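Local coordinates for enoyl-CoA hydratase carB homologue (Streptomyces cattleya, PDB 5O34), which probably catalyses a lyase step in thienamycin biosynthesis as a CarB-related member of the crotonase (enoyl-CoA hydratase/isomerase) family, at residues L131-A136 / G262-R267; G154-L159 / G187-A192; A123-I128 / E269-H274. All coordinates share one frame; numbering follows the deposited sequence.

Contact 1: residues L131-A136 / G262-R267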
ATOM      1  N   LEU A 131       8.795   0.842  22.119  1.00 45.45           N
ATOM      2  CA  LEU A 131       9.912   0.440  21.266  1.00 45.19           C
ATOM      3  C   LEU A 131       9.587   0.702  19.791  1.00 48.45           C
ATOM      4  O   LEU A 131      10.371   1.380  19.125  1.00 47.68           O
ATOM      5  CB  LEU A 131      10.339  -1.029  21.506  1.00 45.21           C
ATOM      6  CG  LEU A 131      11.401  -1.618  20.541  1.00 49.63           C
ATOM      7  CD1 LEU A 131      12.693  -0.826  20.563  1.00 49.41           C
ATOM      8  CD2 LEU A 131      11.672  -3.072  20.845  1.00 51.21           C
ATOM      9  N   TYR A 132       8.420   0.220  19.295  1.00 44.13           N
ATOM     10  CA  TYR A 132       8.036   0.428  17.891  1.00 43.84           C
ATOM     11  C   TYR A 132       7.888   1.907  17.543  1.00 49.29           C
ATOM     12  O   TYR A 132       8.348   2.326  16.477  1.00 48.41           O
ATOM     13  CB  TYR A 132       6.768  -0.353  17.510  1.00 44.17           C
ATOM     14  CG  TYR A 132       6.830  -1.851  17.726  1.00 44.02           C
ATOM     15  CD1 TYR A 132       8.050  -2.535  17.714  1.00 46.16           C
ATOM     16  CD2 TYR A 132       5.668  -2.600  17.858  1.00 43.69           C
ATOM     17  CE1 TYR A 132       8.108  -3.919  17.885  1.00 44.33           C
ATOM     18  CE2 TYR A 132       5.714  -3.987  17.997  1.00 44.10           C
ATOM     19  CZ  TYR A 132       6.937  -4.637  18.032  1.00 48.62           C
ATOM     20  OH  TYR A 132       6.988  -5.989  18.238  1.00 51.72           O
ATOM     21  N   THR A 133       7.291   2.707  18.458  1.00 46.89           N
ATOM     22  CA  THR A 133       7.109   4.143  18.232  1.00 46.77           C
ATOM     23  C   THR A 133       8.427   4.899  18.211  1.00 52.99           C
ATOM     24  O   THR A 133       8.564   5.787  17.369  1.00 53.44           O
ATOM     25  CB  THR A 133       6.090   4.794  19.191  1.00 49.76           C
ATOM     26  OG1 THR A 133       6.415   4.497  20.552  1.00 50.97           O
ATOM     27  CG2 THR A 133       4.645   4.388  18.882  1.00 43.20           C
ATOM     28  N   THR A 134       9.407   4.546  19.086  1.00 50.75           N
ATOM     29  CA  THR A 134      10.695   5.261  19.128  1.00 50.67           C
ATOM     30  C   THR A 134      11.540   4.935  17.868  1.00 53.74           C
ATOM     31  O   THR A 134      11.972   5.869  17.189  1.00 54.12           O
ATOM     32  CB  THR A 134      11.439   5.082  20.484  1.00 64.28           C
ATOM     33  OG1 THR A 134      12.510   6.021  20.566  1.00 68.23           O
ATOM     34  CG2 THR A 134      12.016   3.696  20.677  1.00 66.93           C
ATOM     35  N   VAL A 135      11.703   3.637  17.517  1.00 49.48           N
ATOM     36  CA  VAL A 135      12.456   3.198  16.329  1.00 49.16           C
ATOM     37  C   VAL A 135      11.959   3.939  15.065  1.00 53.60           C
ATOM     38  O   VAL A 135      12.776   4.374  14.254  1.00 53.62           O
ATOM     39  CB  VAL A 135      12.431   1.651  16.155  1.00 52.73           C
ATOM     40  CG1 VAL A 135      13.085   1.215  14.840  1.00 52.36           C
ATOM     41  CG2 VAL A 135      13.112   0.959  17.333  1.00 52.29           C
ATOM     42  N   ALA A 136      10.629   4.121  14.942  1.00 49.21           N
ATOM     43  CA  ALA A 136       9.977   4.808  13.826  1.00 48.57           C
ATOM     44  C   ALA A 136       9.928   6.339  13.971  1.00 52.48           C
ATOM     45  O   ALA A 136       9.864   7.033  12.952  1.00 50.71           O
ATOM     46  CB  ALA A 136       8.572   4.258  13.634  1.00 49.16           C
ATOM     47  N   GLY A 262      -0.316   5.338  13.703  1.00 46.34           N
ATOM     48  CA  GLY A 262      -0.932   4.037  13.516  1.00 46.00           C
ATOM     49  C   GLY A 262      -0.597   3.081  14.639  1.00 51.15           C
ATOM     50  O   GLY A 262      -1.491   2.412  15.161  1.00 51.34           O
ATOM     51  N   LEU A 263       0.702   3.037  15.026  1.00 47.43           N
ATOM     52  CA  LEU A 263       1.233   2.214  16.117  1.00 46.06           C
ATOM     53  C   LEU A 263       0.642   2.637  17.458  1.00 50.97           C
ATOM     54  O   LEU A 263       0.348   1.767  18.285  1.00 51.34           O
ATOM     55  CB  LEU A 263       2.773   2.305  16.181  1.00 45.54           C
ATOM     56  CG  LEU A 263       3.600   1.636  15.058  1.00 48.60           C
ATOM     57  CD1 LEU A 263       5.015   2.147  15.075  1.00 47.51           C
ATOM     58  CD2 LEU A 263       3.593   0.120  15.180  1.00 49.59           C
ATOM     59  N   GLU A 264       0.467   3.967  17.675  1.00 47.17           N
ATOM     60  CA  GLU A 264      -0.108   4.533  18.906  1.00 47.08           C
ATOM     61  C   GLU A 264      -1.572   4.127  19.140  1.00 53.35           C
ATOM     62  O   GLU A 264      -1.967   3.917  20.287  1.00 54.03           O
ATOM     63  CB  GLU A 264       0.032   6.068  18.947  1.00 48.03           C
ATOM     64  CG  GLU A 264       1.440   6.570  19.234  1.00 58.25           C
ATOM     65  CD  GLU A 264       2.056   6.328  20.608  1.00 82.63           C
ATOM     66  OE1 GLU A 264       3.183   6.833  20.829  1.00 80.67           O
ATOM     67  OE2 GLU A 264       1.437   5.638  21.454  1.00 71.68           O
ATOM     68  N   ARG A 265      -2.371   4.019  18.066  1.00 50.51           N
ATOM     69  CA  ARG A 265      -3.766   3.592  18.158  1.00 51.08           C
ATOM     70  C   ARG A 265      -3.900   2.107  18.522  1.00 56.24           C
ATOM     71  O   ARG A 265      -4.904   1.724  19.121  1.00 57.67           O
ATOM     72  CB  ARG A 265      -4.506   3.887  16.853  1.00 52.50           C
ATOM     73  CG  ARG A 265      -5.159   5.266  16.845  1.00 63.31           C
ATOM     74  CD  ARG A 265      -6.024   5.473  15.624  1.00 69.58           C
ATOM     75  NE  ARG A 265      -5.222   5.454  14.403  1.00 72.25           N
ATOM     76  CZ  ARG A 265      -4.723   6.535  13.815  1.00 77.01           C
ATOM     77  NH1 ARG A 265      -4.962   7.740  14.317  1.00 57.76           N
ATOM     78  NH2 ARG A 265      -3.990   6.420  12.717  1.00 64.26           N
ATOM     79  N   ILE A 266      -2.889   1.281  18.171  1.00 52.46           N
ATOM     80  CA  ILE A 266      -2.853  -0.165  18.439  1.00 51.97           C
ATOM     81  C   ILE A 266      -2.709  -0.469  19.939  1.00 54.31           C
ATOM     82  O   ILE A 266      -3.212  -1.499  20.376  1.00 54.22           O
ATOM     83  CB  ILE A 266      -1.765  -0.930  17.584  1.00 54.91           C
ATOM     84  CG1 ILE A 266      -1.809  -0.601  16.063  1.00 54.80           C
ATOM     85  CG2 ILE A 266      -1.791  -2.455  17.799  1.00 55.76           C
ATOM     86  CD1 ILE A 266      -3.176  -0.563  15.362  1.00 62.90           C
ATOM     87  N   ARG A 267      -2.012   0.397  20.706  1.00 50.19           N
ATOM     88  CA  ARG A 267      -1.736   0.220  22.141  1.00 50.66           C
ATOM     89  C   ARG A 267      -2.921  -0.395  22.923  1.00 56.43           C
ATOM     90  O   ARG A 267      -2.811  -1.521  23.419  1.00 56.15           O
ATOM     91  CB  ARG A 267      -1.247   1.536  22.777  1.00 49.34           C
ATOM     92  CG  ARG A 267      -0.667   1.382  24.190  1.00 55.64           C
ATOM     93  CD  ARG A 267      -0.384   2.721  24.881  1.00 53.50           C
ATOM     94  NE  ARG A 267       0.648   3.516  24.203  1.00 54.36           N
ATOM     95  CZ  ARG A 267       1.958   3.403  24.421  1.00 65.21           C
ATOM     96  NH1 ARG A 267       2.419   2.526  25.303  1.00 51.66           N
ATOM     97  NH2 ARG A 267       2.817   4.157  23.744  1.00 52.62           N
TER
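T133 touches both L263 and E264, and Y132 meets L263 alone. The side chains of T133 and E264 cross at about a right angle, with the T133 methyl CG2 lying 3.5 Å from E264 OE1 and close to the carboxylate carbon. T133 has OG1 between its backbone N and carbonyl carbon (chi1 53°), a rotamer that leaves CG2 to face the other helix; OG1 itself bonds back to T129 O. L263 packs alongside: its CB is 3.9 Å from T133 CG2, while its CD1 rests 3.6 Å from Y132 O and 3.9 Å from Y132 CB. The two helical segments run almost antiparallel, at 171°, with axes 9.7 Å apart. In this crotonase fold, helix 120-137 is the beta-alpha-beta connection between strands 92-96 and 142-146, and the last modelled helix, 252-273, lies against it. The Y132 ring leads away from the contact, to an edge-to-face pairing with F185 of helix 184-194. No hydrogen bond joins the two segments. Within 262-267, R267 NH2 forms a salt bridge with E264 OE2 at 3.1 Å, on the syn side and nearly in the guanidinium plane, and NH2 also pairs with D130.

Contact 2: residues G154-L159 / G187-A192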
ATOM      1  N   GLY A 154      10.521 -10.030  16.456  1.00 47.87           N
ATOM      2  CA  GLY A 154      11.775  -9.832  15.734  1.00 46.82           C
ATOM      3  C   GLY A 154      11.531  -9.176  14.390  1.00 49.24           C
ATOM      4  O   GLY A 154      12.136  -8.143  14.077  1.00 49.25           O
ATOM      5  N   LEU A 155      10.591  -9.744  13.615  1.00 44.57           N
ATOM      6  CA  LEU A 155      10.166  -9.193  12.325  1.00 44.40           C
ATOM      7  C   LEU A 155       9.522  -7.801  12.512  1.00 47.36           C
ATOM      8  O   LEU A 155       9.823  -6.889  11.741  1.00 47.08           O
ATOM      9  CB  LEU A 155       9.201 -10.167  11.604  1.00 44.17           C
ATOM     10  CG  LEU A 155       8.636  -9.765  10.224  1.00 47.88           C
ATOM     11  CD1 LEU A 155       9.726  -9.279   9.262  1.00 47.56           C
ATOM     12  CD2 LEU A 155       7.855 -10.913   9.621  1.00 48.75           C
ATOM     13  N   GLN A 156       8.694  -7.631  13.563  1.00 43.34           N
ATOM     14  CA  GLN A 156       8.027  -6.356  13.880  1.00 43.06           C
ATOM     15  C   GLN A 156       9.005  -5.192  14.112  1.00 47.84           C
ATOM     16  O   GLN A 156       8.762  -4.087  13.623  1.00 47.91           O
ATOM     17  CB  GLN A 156       7.054  -6.524  15.053  1.00 44.11           C
ATOM     18  CG  GLN A 156       5.738  -7.196  14.639  1.00 45.42           C
ATOM     19  CD  GLN A 156       4.939  -7.812  15.758  1.00 59.30           C
ATOM     20  OE1 GLN A 156       4.303  -8.858  15.578  1.00 56.47           O
ATOM     21  NE2 GLN A 156       4.912  -7.170  16.923  1.00 47.97           N
ATOM     22  N   ILE A 157      10.140  -5.452  14.791  1.00 45.83           N
ATOM     23  CA  ILE A 157      11.196  -4.446  15.021  1.00 46.11           C
ATOM     24  C   ILE A 157      11.786  -4.017  13.674  1.00 48.03           C
ATOM     25  O   ILE A 157      11.920  -2.816  13.424  1.00 48.28           O
ATOM     26  CB  ILE A 157      12.286  -4.966  16.015  1.00 50.25           C
ATOM     27  CG1 ILE A 157      11.673  -5.193  17.424  1.00 51.60           C
ATOM     28  CG2 ILE A 157      13.495  -3.996  16.099  1.00 50.80           C
ATOM     29  CD1 ILE A 157      12.449  -6.163  18.354  1.00 59.45           C
ATOM     30  N   SER A 158      12.091  -4.993  12.794  1.00 44.03           N
ATOM     31  CA  SER A 158      12.652  -4.729  11.462  1.00 43.58           C
ATOM     32  C   SER A 158      11.696  -3.880  10.612  1.00 47.13           C
ATOM     33  O   SER A 158      12.146  -2.958   9.921  1.00 46.41           O
ATOM     34  CB  SER A 158      13.042  -6.030  10.760  1.00 45.41           C
ATOM     35  OG  SER A 158      11.972  -6.637  10.052  1.00 50.27           O
ATOM     36  N   LEU A 159      10.372  -4.131  10.740  1.00 43.83           N
ATOM     37  CA  LEU A 159       9.329  -3.370  10.024  1.00 43.49           C
ATOM     38  C   LEU A 159       9.187  -1.887  10.489  1.00 48.67           C
ATOM     39  O   LEU A 159       8.433  -1.128   9.877  1.00 48.18           O
ATOM     40  CB  LEU A 159       7.976  -4.098  10.063  1.00 42.94           C
ATOM     41  CG  LEU A 159       7.918  -5.492   9.417  1.00 46.69           C
ATOM     42  CD1 LEU A 159       6.650  -6.210   9.795  1.00 46.26           C
ATOM     43  CD2 LEU A 159       8.080  -5.440   7.898  1.00 48.45           C
ATOM     44  N   GLY A 187      -0.256  -7.343  11.887  1.00 48.03           N
ATOM     45  CA  GLY A 187      -1.238  -7.002  10.868  1.00 47.87           C
ATOM     46  C   GLY A 187      -1.053  -5.583  10.375  1.00 52.23           C
ATOM     47  O   GLY A 187      -0.958  -5.362   9.165  1.00 52.46           O
ATOM     48  N   PHE A 188      -0.936  -4.616  11.308  1.00 48.45           N
ATOM     49  CA  PHE A 188      -0.705  -3.212  10.949  1.00 47.60           C
ATOM     50  C   PHE A 188       0.630  -2.985  10.213  1.00 53.48           C
ATOM     51  O   PHE A 188       0.652  -2.343   9.157  1.00 54.07           O
ATOM     52  CB  PHE A 188      -0.807  -2.294  12.180  1.00 48.82           C
ATOM     53  CG  PHE A 188      -0.514  -0.855  11.834  1.00 50.00           C
ATOM     54  CD1 PHE A 188      -1.485  -0.054  11.243  1.00 52.32           C
ATOM     55  CD2 PHE A 188       0.754  -0.319  12.034  1.00 51.19           C
ATOM     56  CE1 PHE A 188      -1.196   1.253  10.861  1.00 52.45           C
ATOM     57  CE2 PHE A 188       1.038   0.990  11.654  1.00 53.50           C
ATOM     58  CZ  PHE A 188       0.066   1.760  11.054  1.00 51.41           C
ATOM     59  N   MET A 189       1.733  -3.493  10.783  1.00 50.86           N
ATOM     60  CA  MET A 189       3.087  -3.306  10.264  1.00 51.30           C
ATOM     61  C   MET A 189       3.335  -3.968   8.905  1.00 54.05           C
ATOM     62  O   MET A 189       4.036  -3.382   8.074  1.00 53.65           O
ATOM     63  CB  MET A 189       4.136  -3.748  11.297  1.00 54.25           C
ATOM     64  CG  MET A 189       4.507  -2.641  12.278  1.00 58.98           C
ATOM     65  SD  MET A 189       5.557  -3.135  13.682  1.00 63.83           S
ATOM     66  CE  MET A 189       4.379  -3.690  14.713  1.00 60.53           C
ATOM     67  N   LEU A 190       2.767  -5.170   8.670  1.00 49.44           N
ATOM     68  CA  LEU A 190       2.941  -5.877   7.397  1.00 48.53           C
ATOM     69  C   LEU A 190       2.172  -5.193   6.264  1.00 52.11           C
ATOM     70  O   LEU A 190       2.589  -5.242   5.100  1.00 50.37           O
ATOM     71  CB  LEU A 190       2.492  -7.334   7.511  1.00 48.12           C
ATOM     72  CG  LEU A 190       3.387  -8.337   8.229  1.00 51.28           C
ATOM     73  CD1 LEU A 190       2.690  -9.674   8.283  1.00 50.59           C
ATOM     74  CD2 LEU A 190       4.717  -8.507   7.513  1.00 52.41           C
ATOM     75  N   GLU A 191       1.038  -4.568   6.614  1.00 50.48           N
ATOM     76  CA  GLU A 191       0.197  -3.833   5.676  1.00 50.82           C
ATOM     77  C   GLU A 191       0.975  -2.616   5.180  1.00 53.12           C
ATOM     78  O   GLU A 191       1.086  -2.422   3.971  1.00 53.10           O
ATOM     79  CB  GLU A 191      -1.118  -3.424   6.345  1.00 52.48           C
ATOM     80  CG  GLU A 191      -2.079  -2.713   5.407  1.00 65.46           C
ATOM     81  CD  GLU A 191      -3.553  -2.928   5.692  1.00 94.56           C
ATOM     82  OE1 GLU A 191      -4.352  -2.786   4.740  1.00102.13           O
ATOM     83  OE2 GLU A 191      -3.914  -3.237   6.852  1.00 91.37           O
ATOM     84  N   ALA A 192       1.575  -1.856   6.111  1.00 48.57           N
ATOM     85  CA  ALA A 192       2.371  -0.660   5.829  1.00 47.77           C
ATOM     86  C   ALA A 192       3.593  -0.918   4.948  1.00 53.80           C
ATOM     87  O   ALA A 192       3.844  -0.140   4.029  1.00 55.53           O
ATOM     88  CB  ALA A 192       2.773   0.014   7.127  1.00 48.04           C
TER
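L159, where the chain has just left helix 152-158, comes nearest to M189 of helix 184-194, their CA atoms 6.2 Å apart. M189 reaches across and lies at about a right angle to Q156: its SD sits 3.3 Å from Q156 O, and its CE is 3.8 Å from Q156 CG, over the aliphatic part of that side chain. The bend at chi3 (-84°) places CE there. L159 crosses M189 and L190 obliquely, with CD1 wedged between them, 3.8 Å from M189 CB and 3.8 Å from L190 CD2. L155 CD2 adds a looser touch to the same L190 methyl. Helix 152-158 follows strand 149-151 in the crotonase fold, where, as in relatives, its N-terminal end probably lies near the oxyanion hole; helix 184-194 covers its side. No hydrogen bond crosses between the segments; the contacts are mostly between carbon atoms, with Q156 O beside the sulphur. Within the first segment S158 OG donates to L155 O at 2.7 Å, in the carbonyl plane on a lone pair, so that this oxygen, already taken by L159 N, accepts twice. Beyond the two segments, M189 continues onto F259 of helix 252-273, and L190 onto M199, M202 and L203 of helix 196-205.

Contact 3: residues A123-I128 / E269-H274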
ATOM      1  N   ALA A 123       1.675  -4.378  30.536  1.00 85.72           N
ATOM      2  CA  ALA A 123       2.982  -3.742  30.662  1.00 84.31           C
ATOM      3  C   ALA A 123       3.912  -4.184  29.526  1.00 84.35           C
ATOM      4  O   ALA A 123       4.779  -3.406  29.126  1.00 82.94           O
ATOM      5  CB  ALA A 123       3.585  -4.062  32.013  1.00 84.98           C
ATOM      6  N   TRP A 124       3.707  -5.420  28.996  1.00 79.52           N
ATOM      7  CA  TRP A 124       4.448  -5.966  27.848  1.00 79.67           C
ATOM      8  C   TRP A 124       4.133  -5.092  26.629  1.00 79.48           C
ATOM      9  O   TRP A 124       5.056  -4.528  26.039  1.00 79.65           O
ATOM     10  CB  TRP A 124       4.113  -7.466  27.598  1.00 79.93           C
ATOM     11  CG  TRP A 124       4.656  -8.073  26.319  1.00 82.73           C
ATOM     12  CD1 TRP A 124       5.871  -7.829  25.743  1.00 85.96           C
ATOM     13  CD2 TRP A 124       4.037  -9.104  25.522  1.00 83.70           C
ATOM     14  NE1 TRP A 124       6.013  -8.578  24.594  1.00 86.43           N
ATOM     15  CE2 TRP A 124       4.903  -9.373  24.436  1.00 88.62           C
ATOM     16  CE3 TRP A 124       2.823  -9.817  25.614  1.00 85.88           C
ATOM     17  CZ2 TRP A 124       4.597 -10.330  23.448  1.00 88.68           C
ATOM     18  CZ3 TRP A 124       2.518 -10.758  24.632  1.00 88.10           C
ATOM     19  CH2 TRP A 124       3.400 -11.010  23.568  1.00 88.93           C
ATOM     20  N   ILE A 125       2.827  -4.891  26.346  1.00 71.81           N
ATOM     21  CA  ILE A 125       2.288  -4.072  25.254  1.00 69.94           C
ATOM     22  C   ILE A 125       2.833  -2.630  25.301  1.00 70.27           C
ATOM     23  O   ILE A 125       3.316  -2.143  24.277  1.00 69.35           O
ATOM     24  CB  ILE A 125       0.726  -4.148  25.211  1.00 72.83           C
ATOM     25  CG1 ILE A 125       0.208  -5.591  24.935  1.00 73.53           C
ATOM     26  CG2 ILE A 125       0.100  -3.132  24.250  1.00 72.84           C
ATOM     27  CD1 ILE A 125       0.763  -6.367  23.636  1.00 83.16           C
ATOM     28  N   ASP A 126       2.805  -1.982  26.482  1.00 65.43           N
ATOM     29  CA  ASP A 126       3.326  -0.622  26.666  1.00 64.61           C
ATOM     30  C   ASP A 126       4.806  -0.496  26.303  1.00 65.77           C
ATOM     31  O   ASP A 126       5.180   0.494  25.682  1.00 65.16           O
ATOM     32  CB  ASP A 126       3.059  -0.094  28.086  1.00 66.89           C
ATOM     33  CG  ASP A 126       1.645   0.410  28.315  1.00 80.61           C
ATOM     34  OD1 ASP A 126       1.139   1.191  27.466  1.00 82.18           O
ATOM     35  OD2 ASP A 126       1.053   0.062  29.363  1.00 85.21           O
ATOM     36  N   ASP A 127       5.638  -1.501  26.642  1.00 61.68           N
ATOM     37  CA  ASP A 127       7.072  -1.484  26.302  1.00 61.71           C
ATOM     38  C   ASP A 127       7.291  -1.703  24.798  1.00 64.37           C
ATOM     39  O   ASP A 127       8.106  -1.001  24.191  1.00 63.38           O
ATOM     40  CB  ASP A 127       7.874  -2.494  27.151  1.00 63.62           C
ATOM     41  CG  ASP A 127       7.941  -2.144  28.631  1.00 72.04           C
ATOM     42  OD1 ASP A 127       7.968  -0.931  28.959  1.00 72.06           O
ATOM     43  OD2 ASP A 127       7.996  -3.081  29.461  1.00 78.10           O
ATOM     44  N   ILE A 128       6.522  -2.651  24.203  1.00 60.94           N
ATOM     45  CA  ILE A 128       6.479  -3.008  22.776  1.00 60.86           C
ATOM     46  C   ILE A 128       6.137  -1.774  21.949  1.00 61.15           C
ATOM     47  O   ILE A 128       6.862  -1.430  21.008  1.00 60.71           O
ATOM     48  CB  ILE A 128       5.435  -4.163  22.572  1.00 65.10           C
ATOM     49  CG1 ILE A 128       5.965  -5.462  23.167  1.00 67.24           C
ATOM     50  CG2 ILE A 128       5.060  -4.369  21.087  1.00 65.53           C
ATOM     51  CD1 ILE A 128       7.094  -6.068  22.369  1.00 79.04           C
ATOM     52  N   GLU A 269      -5.911  -1.477  21.654  1.00 60.57           N
ATOM     53  CA  GLU A 269      -6.427  -2.629  20.894  1.00 61.18           C
ATOM     54  C   GLU A 269      -5.655  -3.932  21.176  1.00 65.71           C
ATOM     55  O   GLU A 269      -6.276  -4.962  21.449  1.00 65.69           O
ATOM     56  CB  GLU A 269      -6.413  -2.330  19.387  1.00 62.78           C
ATOM     57  CG  GLU A 269      -7.499  -1.372  18.924  1.00 73.21           C
ATOM     58  CD  GLU A 269      -7.339  -0.749  17.546  1.00 89.53           C
ATOM     59  OE1 GLU A 269      -6.447  -1.179  16.777  1.00 72.61           O
ATOM     60  OE2 GLU A 269      -8.118   0.183  17.236  1.00 85.96           O
ATOM     61  N   ALA A 270      -4.309  -3.879  21.116  1.00 63.16           N
ATOM     62  CA  ALA A 270      -3.401  -5.013  21.364  1.00 63.37           C
ATOM     63  C   ALA A 270      -3.561  -5.570  22.779  1.00 70.07           C
ATOM     64  O   ALA A 270      -3.456  -6.783  22.975  1.00 70.13           O
ATOM     65  CB  ALA A 270      -1.957  -4.599  21.128  1.00 63.62           C
ATOM     66  N   LYS A 271      -3.837  -4.681  23.757  1.00 67.74           N
ATOM     67  CA  LYS A 271      -4.071  -5.033  25.157  1.00 67.62           C
ATOM     68  C   LYS A 271      -5.277  -5.969  25.293  1.00 74.67           C
ATOM     69  O   LYS A 271      -5.132  -7.063  25.844  1.00 76.06           O
ATOM     70  CB  LYS A 271      -4.241  -3.772  26.012  1.00 68.29           C
ATOM     71  CG  LYS A 271      -2.915  -3.183  26.455  1.00 68.24           C
ATOM     72  CD  LYS A 271      -3.062  -1.746  26.922  1.00 69.12           C
ATOM     73  CE  LYS A 271      -1.751  -1.202  27.421  1.00 64.18           C
ATOM     74  NZ  LYS A 271      -1.890   0.198  27.879  1.00 63.26           N
ATOM     75  N   GLU A 272      -6.440  -5.568  24.737  1.00 71.58           N
ATOM     76  CA  GLU A 272      -7.674  -6.363  24.747  1.00 71.59           C
ATOM     77  C   GLU A 272      -7.486  -7.733  24.069  1.00 76.98           C
ATOM     78  O   GLU A 272      -7.938  -8.745  24.602  1.00 77.23           O
ATOM     79  CB  GLU A 272      -8.813  -5.598  24.056  1.00 72.83           C
ATOM     80  CG  GLU A 272      -9.297  -4.373  24.808  1.00 87.08           C
ATOM     81  CD  GLU A 272     -10.389  -3.617  24.082  1.00114.80           C
ATOM     82  OE1 GLU A 272     -11.583  -3.921  24.311  1.00114.33           O
ATOM     83  OE2 GLU A 272     -10.046  -2.737  23.260  1.00110.65           O
ATOM     84  N   SER A 273      -6.798  -7.754  22.912  1.00 73.82           N
ATOM     85  CA  SER A 273      -6.548  -8.945  22.092  1.00 73.66           C
ATOM     86  C   SER A 273      -5.636 -10.015  22.728  1.00 78.64           C
ATOM     87  O   SER A 273      -5.916 -11.209  22.572  1.00 77.90           O
ATOM     88  CB  SER A 273      -6.009  -8.542  20.727  1.00 75.74           C
ATOM     89  OG  SER A 273      -7.036  -8.083  19.864  1.00 81.00           O
ATOM     90  N   HIS A 274      -4.551  -9.603  23.415  1.00 75.64           N
ATOM     91  CA  HIS A 274      -3.635 -10.544  24.069  1.00 92.51           C
ATOM     92  C   HIS A 274      -4.120 -10.965  25.466  1.00109.87           C
ATOM     93  O   HIS A 274      -5.219 -10.605  25.892  1.00 70.62           O
ATOM     94  CB  HIS A 274      -2.209  -9.977  24.132  1.00 93.16           C
ATOM     95  CG  HIS A 274      -1.546  -9.867  22.794  1.00 96.59           C
ATOM     96  ND1 HIS A 274      -0.735 -10.873  22.305  1.00 98.44           N
ATOM     97  CD2 HIS A 274      -1.595  -8.869  21.882  1.00 98.12           C
ATOM     98  CE1 HIS A 274      -0.318 -10.457  21.119  1.00 97.65           C
ATOM     99  NE2 HIS A 274      -0.813  -9.259  20.821  1.00 97.89           N
TER
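The indole of W124 turns an edge of its six-membered ring toward the face of the H274 imidazole in an edge-to-face pair, the planes at 73° and the centroids 5.5 Å apart. W124 CZ3 makes the closest approach, 4.0 Å from H274 ND1. At the edge of the imidazole, in its plane, lies the carbonyl carbon of A270, four residues earlier in the chain. Beside the rings, I125 is directed toward the other helix at its CB, and its branches do the touching: CD1 is 3.9 Å from H274 CD2, and CG2 packs 4.0 Å from A270 CB and 3.7 Å from K271 CG. The I125 and K271 side chains lie alongside one another, running opposite ways. Here helix 120-137, a crossover helix of the crotonase fold, meets the last turns of the last modelled helix, 252-273, the segment axes 9.5 Å apart and running at 147° to each other. Polar bonding is concentrated beyond I125, where K271 extends past CG and crosses D126 at about a right angle. K271 NZ gives a salt bridge to D126 OD1 at 3.2 Å, on its syn side but 34° out of the carboxylate plane, and a weak second bond to OD2. The same OD1 has a stronger partner in R267 NH1, one turn back on helix 252-273, so two cations flank this carboxylate and would be expected to favour its ionised form. F185 of helix 184-194 packs against both A270 and I128. The far side of segment 269-274 looks to the second subunit, where E272 forms a salt bridge with R254 of that chain, while S273 OG bonds to N184 of its own chain.

Contacts 1 and 3 hold the same two helices, 120-137 and 252-273, at successive levels: contact 1 is buried, whereas contact 3 lies farther out, its centre about 18 Å from the centre of the chain, and is only partly buried. Their chemistry changes accordingly, from leucine and methyl packing without a bond between segments to a ring pair and a salt bridge. A further salt bridge spans the two levels. Contact 2, the most central and fully buried, joins other helices, yet touches contact 1 where the Y132 ring packs on M189 and I157. Contacts 2 and 3 do not touch, although each reaches the second subunit.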